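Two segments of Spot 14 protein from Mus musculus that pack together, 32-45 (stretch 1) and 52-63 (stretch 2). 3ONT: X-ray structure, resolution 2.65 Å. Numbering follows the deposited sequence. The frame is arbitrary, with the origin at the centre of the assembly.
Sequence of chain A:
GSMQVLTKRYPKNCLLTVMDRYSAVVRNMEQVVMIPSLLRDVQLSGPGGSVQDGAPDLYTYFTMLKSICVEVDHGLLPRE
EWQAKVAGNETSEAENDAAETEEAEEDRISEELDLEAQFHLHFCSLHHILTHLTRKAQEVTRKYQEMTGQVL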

# COMPACT_ATOMS: atom_id res chain seq x y z
N VAL A 32 4.52 24.52 -11.06
CA VAL A 32 5.33 24.82 -12.25
C VAL A 32 4.52 24.84 -13.55
O VAL A 32 4.68 25.74 -14.38
N VAL A 33 3.66 23.84 -13.72
CA VAL A 33 2.89 23.70 -14.95
C VAL A 33 1.74 24.70 -14.95
O VAL A 33 0.59 24.37 -14.71
N MSE A 34 2.08 25.95 -15.23
CA MSE A 34 1.15 27.07 -15.13
C MSE A 34 0.05 27.03 -16.18
O MSE A 34 -1.10 27.41 -15.90
N ILE A 35 0.41 26.59 -17.40
CA ILE A 35 -0.53 26.54 -18.52
C ILE A 35 -0.57 25.07 -18.99
O ILE A 35 0.18 24.66 -19.90
N PRO A 36 -1.45 24.28 -18.36
CA PRO A 36 -1.43 22.83 -18.60
C PRO A 36 -1.83 22.45 -20.02
O PRO A 36 -1.48 21.36 -20.49
N SER A 37 -2.56 23.32 -20.72
CA SER A 37 -3.00 23.02 -22.10
C SER A 37 -1.81 22.96 -23.08
O SER A 37 -1.92 22.35 -24.13
N LEU A 38 -0.68 23.56 -22.72
CA LEU A 38 0.57 23.44 -23.48
C LEU A 38 1.08 21.98 -23.54
O LEU A 38 1.87 21.63 -24.43
N LEU A 39 0.64 21.14 -22.59
CA LEU A 39 1.00 19.72 -22.57
C LEU A 39 0.19 18.89 -23.56
O LEU A 39 0.59 17.78 -23.91
N ARG A 40 -0.94 19.40 -24.03
CA ARG A 40 -1.73 18.66 -25.03
C ARG A 40 -0.85 18.48 -26.26
O ARG A 40 -0.05 19.38 -26.59
N ASP A 41 -0.98 17.33 -26.90
CA ASP A 41 -0.28 17.05 -28.16
C ASP A 41 1.22 16.84 -28.05
O ASP A 41 1.91 16.85 -29.07
N VAL A 42 1.74 16.70 -26.83
CA VAL A 42 3.14 16.33 -26.62
C VAL A 42 3.08 14.84 -26.42
O VAL A 42 2.39 14.36 -25.51
N GLN A 43 3.78 14.12 -27.29
CA GLN A 43 3.73 12.66 -27.29
C GLN A 43 4.41 12.01 -26.10
O GLN A 43 5.41 12.52 -25.57
N LEU A 44 3.82 10.91 -25.65
CA LEU A 44 4.35 10.15 -24.52
C LEU A 44 5.61 9.37 -24.91
O LEU A 44 6.57 9.32 -24.14
N SER A 45 5.59 8.80 -26.13
CA SER A 45 6.67 7.96 -26.69
C SER A 45 8.09 8.57 -26.63
O SER A 45 9.08 7.87 -26.86
N GLN A 52 -1.15 8.20 -33.10
CA GLN A 52 -2.06 9.05 -33.89
C GLN A 52 -2.51 10.30 -33.12
O GLN A 52 -2.05 10.54 -32.00
N ASP A 53 -3.40 11.09 -33.73
CA ASP A 53 -4.13 12.15 -33.02
C ASP A 53 -5.36 11.55 -32.33
O ASP A 53 -6.13 10.80 -32.96
N GLY A 54 -5.55 11.88 -31.05
CA GLY A 54 -6.70 11.39 -30.28
C GLY A 54 -6.35 10.38 -29.21
O GLY A 54 -7.14 10.12 -28.29
N ALA A 55 -5.16 9.79 -29.33
CA ALA A 55 -4.59 8.89 -28.32
C ALA A 55 -4.13 9.71 -27.11
O ALA A 55 -4.04 10.94 -27.20
N PRO A 56 -3.86 9.05 -25.97
CA PRO A 56 -3.23 9.64 -24.79
C PRO A 56 -1.90 10.36 -25.04
O PRO A 56 -1.03 9.86 -25.77
N ASP A 57 -1.75 11.53 -24.43
CA ASP A 57 -0.53 12.33 -24.52
C ASP A 57 -0.03 12.74 -23.13
O ASP A 57 -0.54 12.30 -22.10
N LEU A 58 0.95 13.64 -23.12
CA LEU A 58 1.52 14.16 -21.89
C LEU A 58 0.49 14.80 -20.97
O LEU A 58 0.59 14.69 -19.75
N TYR A 59 -0.52 15.48 -21.52
CA TYR A 59 -1.54 16.04 -20.66
C TYR A 59 -2.35 14.96 -19.93
O TYR A 59 -2.71 15.14 -18.76
N THR A 60 -2.62 13.85 -20.61
CA THR A 60 -3.33 12.73 -20.01
C THR A 60 -2.51 12.15 -18.86
O THR A 60 -3.04 11.77 -17.82
N TYR A 61 -1.20 12.12 -19.07
CA TYR A 61 -0.29 11.56 -18.11
C TYR A 61 -0.18 12.44 -16.87
O TYR A 61 -0.30 11.97 -15.73
N PHE A 62 0.08 13.71 -17.10
CA PHE A 62 0.01 14.73 -16.08
C PHE A 62 -1.29 14.56 -15.25
O PHE A 62 -1.25 14.49 -14.02
N THR A 63 -2.42 14.44 -15.92
CA THR A 63 -3.68 14.23 -15.22
C THR A 63 -3.65 13.00 -14.32
O THR A 63 -4.11 13.06 -13.17

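Leu-39 is the apolar centre of this contact. Its CA-to-CB bond points toward the helix that begins at Leu-58, and its m,t rotamer spreads the two methyls over different neighbours. CD1 lies over the face of the Phe-62 ring, 3.9 Å from the ring centroid in a CH-pi contact, while CD2 meets Leu-58 CD2 at 3.9 Å. Phe-62 (chi1 t) is one helical turn beyond Leu-58, so both can reach the same leucine. Val-33 CG1 and Pro-36 CB extend the packing round that ring, at 3.8 Å from Phe-62 CE1 and 3.9 Å from Phe-62 CE2.

In the other direction along stretch 1, Val-42 (t) sets CG1 3.6 Å from CD2 of Leu-58, which is t,p. Leu-44 starts sideways, but its m,t side chain brings CD2 to 3.7 Å from Tyr-61 CB and CD1 to 4.1 Å from Pro-56 CB.

Tyr-59, chi1 t, carries the contact outward. Its CB packs 3.9 Å from Leu-39 CB, and its ring supports Arg-40, whose guanidinium lies flat on it with planes at 26°. Arg-40 CZ is 4.2 Å from the Tyr-59 ring centroid, an off-centre cation-pi arrangement.

The polar rule is economical: one carboxylate caps the helix and ties down the turn. Asp-57, chi1 p, occupies the N-cap; its OD2 accepts from Thr-60 N at 3.1 Å and from Thr-60 OG1 at 3.0 Å. Its OD1 accepts from Asp-41 N at 2.9 Å, nearly straight at 173°, within the type II turn from Leu-39 to Val-42. Next to it, Leu-58 N donates to Val-42 O at 2.9 Å, so the first turn of the helix is anchored by backbone too. At the exposed edge the pattern is less favourable: Asp-41 OD1 sits 4.1 Å from Asp-53 OD2, like charges close together, though Asp-53 is poorly ordered.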

# COMPACT_ATOMS: atom_id res chain seq x y z
CB VAL A 32 6.52 23.83 -12.37
CG1 VAL A 32 7.16 23.90 -13.75
CG2 VAL A 32 7.55 24.09 -11.28
CB VAL A 33 2.42 22.23 -15.17
CG1 VAL A 33 1.54 22.11 -16.39
CG2 VAL A 33 3.64 21.30 -15.32
CB MSE A 34 1.92 28.37 -15.27
CG MSE A 34 2.98 28.58 -14.20
SE MSE A 34 2.42 29.90 -12.88
CE MSE A 34 0.96 28.92 -12.01
CB ILE A 35 -0.14 27.53 -19.67
CG1 ILE A 35 0.28 28.90 -19.11
CG2 ILE A 35 -1.28 27.67 -20.70
CD1 ILE A 35 0.89 29.86 -20.12
CB PRO A 36 -2.44 22.28 -17.56
CG PRO A 36 -2.54 23.36 -16.50
CD PRO A 36 -2.39 24.66 -17.29
CB SER A 37 -4.01 24.04 -22.58
OG SER A 37 -3.41 25.32 -22.51
CB LEU A 38 1.66 24.36 -22.91
CG LEU A 38 1.34 25.86 -22.93
CD1 LEU A 38 2.55 26.66 -22.50
CD2 LEU A 38 0.80 26.40 -24.29
CB LEU A 39 0.85 19.12 -21.17
CG LEU A 39 1.69 19.68 -20.01
CD1 LEU A 39 1.34 19.02 -18.66
CD2 LEU A 39 3.19 19.53 -20.29
CB ARG A 40 -2.96 19.44 -25.46
CG ARG A 40 -3.93 19.76 -24.39
CD ARG A 40 -5.11 18.88 -24.49
NE ARG A 40 -6.17 19.29 -23.57
CZ ARG A 40 -7.15 18.49 -23.15
NH1 ARG A 40 -7.20 17.23 -23.55
NH2 ARG A 40 -8.06 18.94 -22.32
CB ASP A 41 -0.55 18.16 -29.17
CG ASP A 41 -2.01 18.30 -29.50
OD1 ASP A 41 -2.72 17.26 -29.44
OD2 ASP A 41 -2.44 19.45 -29.83
CB VAL A 42 3.76 17.01 -25.38
CG1 VAL A 42 5.15 16.43 -25.10
CG2 VAL A 42 3.85 18.52 -25.58
CB GLN A 43 4.24 12.08 -28.61
CG GLN A 43 3.16 12.07 -29.71
CD GLN A 43 1.71 11.95 -29.18
OE1 GLN A 43 0.81 12.61 -29.71
NE2 GLN A 43 1.50 11.13 -28.11
CB LEU A 44 3.27 9.19 -24.00
CG LEU A 44 2.14 9.87 -23.25
CD1 LEU A 44 0.95 8.94 -23.06
CD2 LEU A 44 2.66 10.34 -21.93
CB SER A 45 6.36 7.58 -28.15
OG SER A 45 4.97 7.40 -28.39
CB GLN A 52 -3.31 8.24 -34.31
CG GLN A 52 -4.35 8.01 -33.17
CD GLN A 52 -4.19 6.57 -32.52
OE1 GLN A 52 -5.03 6.14 -31.69
NE2 GLN A 52 -3.12 5.84 -32.88
CB ASP A 53 -4.54 13.29 -33.96
CG ASP A 53 -5.12 14.50 -33.21
OD1 ASP A 53 -6.03 15.17 -33.75
OD2 ASP A 53 -4.66 14.79 -32.09
CB ALA A 55 -3.43 8.09 -28.91
CB PRO A 56 -2.98 8.43 -23.91
CG PRO A 56 -4.13 7.54 -24.21
CD PRO A 56 -4.43 7.72 -25.67
CB ASP A 57 -0.78 13.58 -25.38
CG ASP A 57 -1.96 14.44 -24.86
OD1 ASP A 57 -2.50 15.25 -25.67
OD2 ASP A 57 -2.36 14.34 -23.68
CB LEU A 58 2.63 15.15 -22.20
CG LEU A 58 3.60 15.37 -21.04
CD1 LEU A 58 4.04 14.01 -20.44
CD2 LEU A 58 4.80 16.19 -21.49
CB TYR A 59 -2.45 17.01 -21.41
CG TYR A 59 -3.59 17.52 -20.57
CD1 TYR A 59 -3.42 18.60 -19.70
CD2 TYR A 59 -4.84 16.89 -20.61
CE1 TYR A 59 -4.47 19.05 -18.92
CE2 TYR A 59 -5.88 17.32 -19.82
CZ TYR A 59 -5.70 18.40 -18.98
OH TYR A 59 -6.75 18.83 -18.21
CB THR A 60 -3.54 11.61 -21.04
OG1 THR A 60 -3.97 12.17 -22.28
CG2 THR A 60 -4.58 10.59 -20.56
CB TYR A 61 1.07 11.40 -18.76
CG TYR A 61 1.99 10.55 -17.97
CD1 TYR A 61 1.76 9.18 -17.85
CD2 TYR A 61 3.08 11.10 -17.31
CE1 TYR A 61 2.60 8.39 -17.11
CE2 TYR A 61 3.93 10.31 -16.55
CZ TYR A 61 3.68 8.96 -16.46
OH TYR A 61 4.52 8.18 -15.72
CB PHE A 62 0.08 16.07 -16.82
CG PHE A 62 -0.22 17.27 -15.99
CD1 PHE A 62 0.74 17.82 -15.16
CD2 PHE A 62 -1.45 17.92 -16.12
CE1 PHE A 62 0.47 18.99 -14.43
CE2 PHE A 62 -1.74 19.07 -15.39
CZ PHE A 62 -0.78 19.61 -14.55
CB THR A 63 -4.79 14.14 -16.24
OG1 THR A 63 -4.93 15.42 -16.82
CG2 THR A 63 -6.11 13.78 -15.61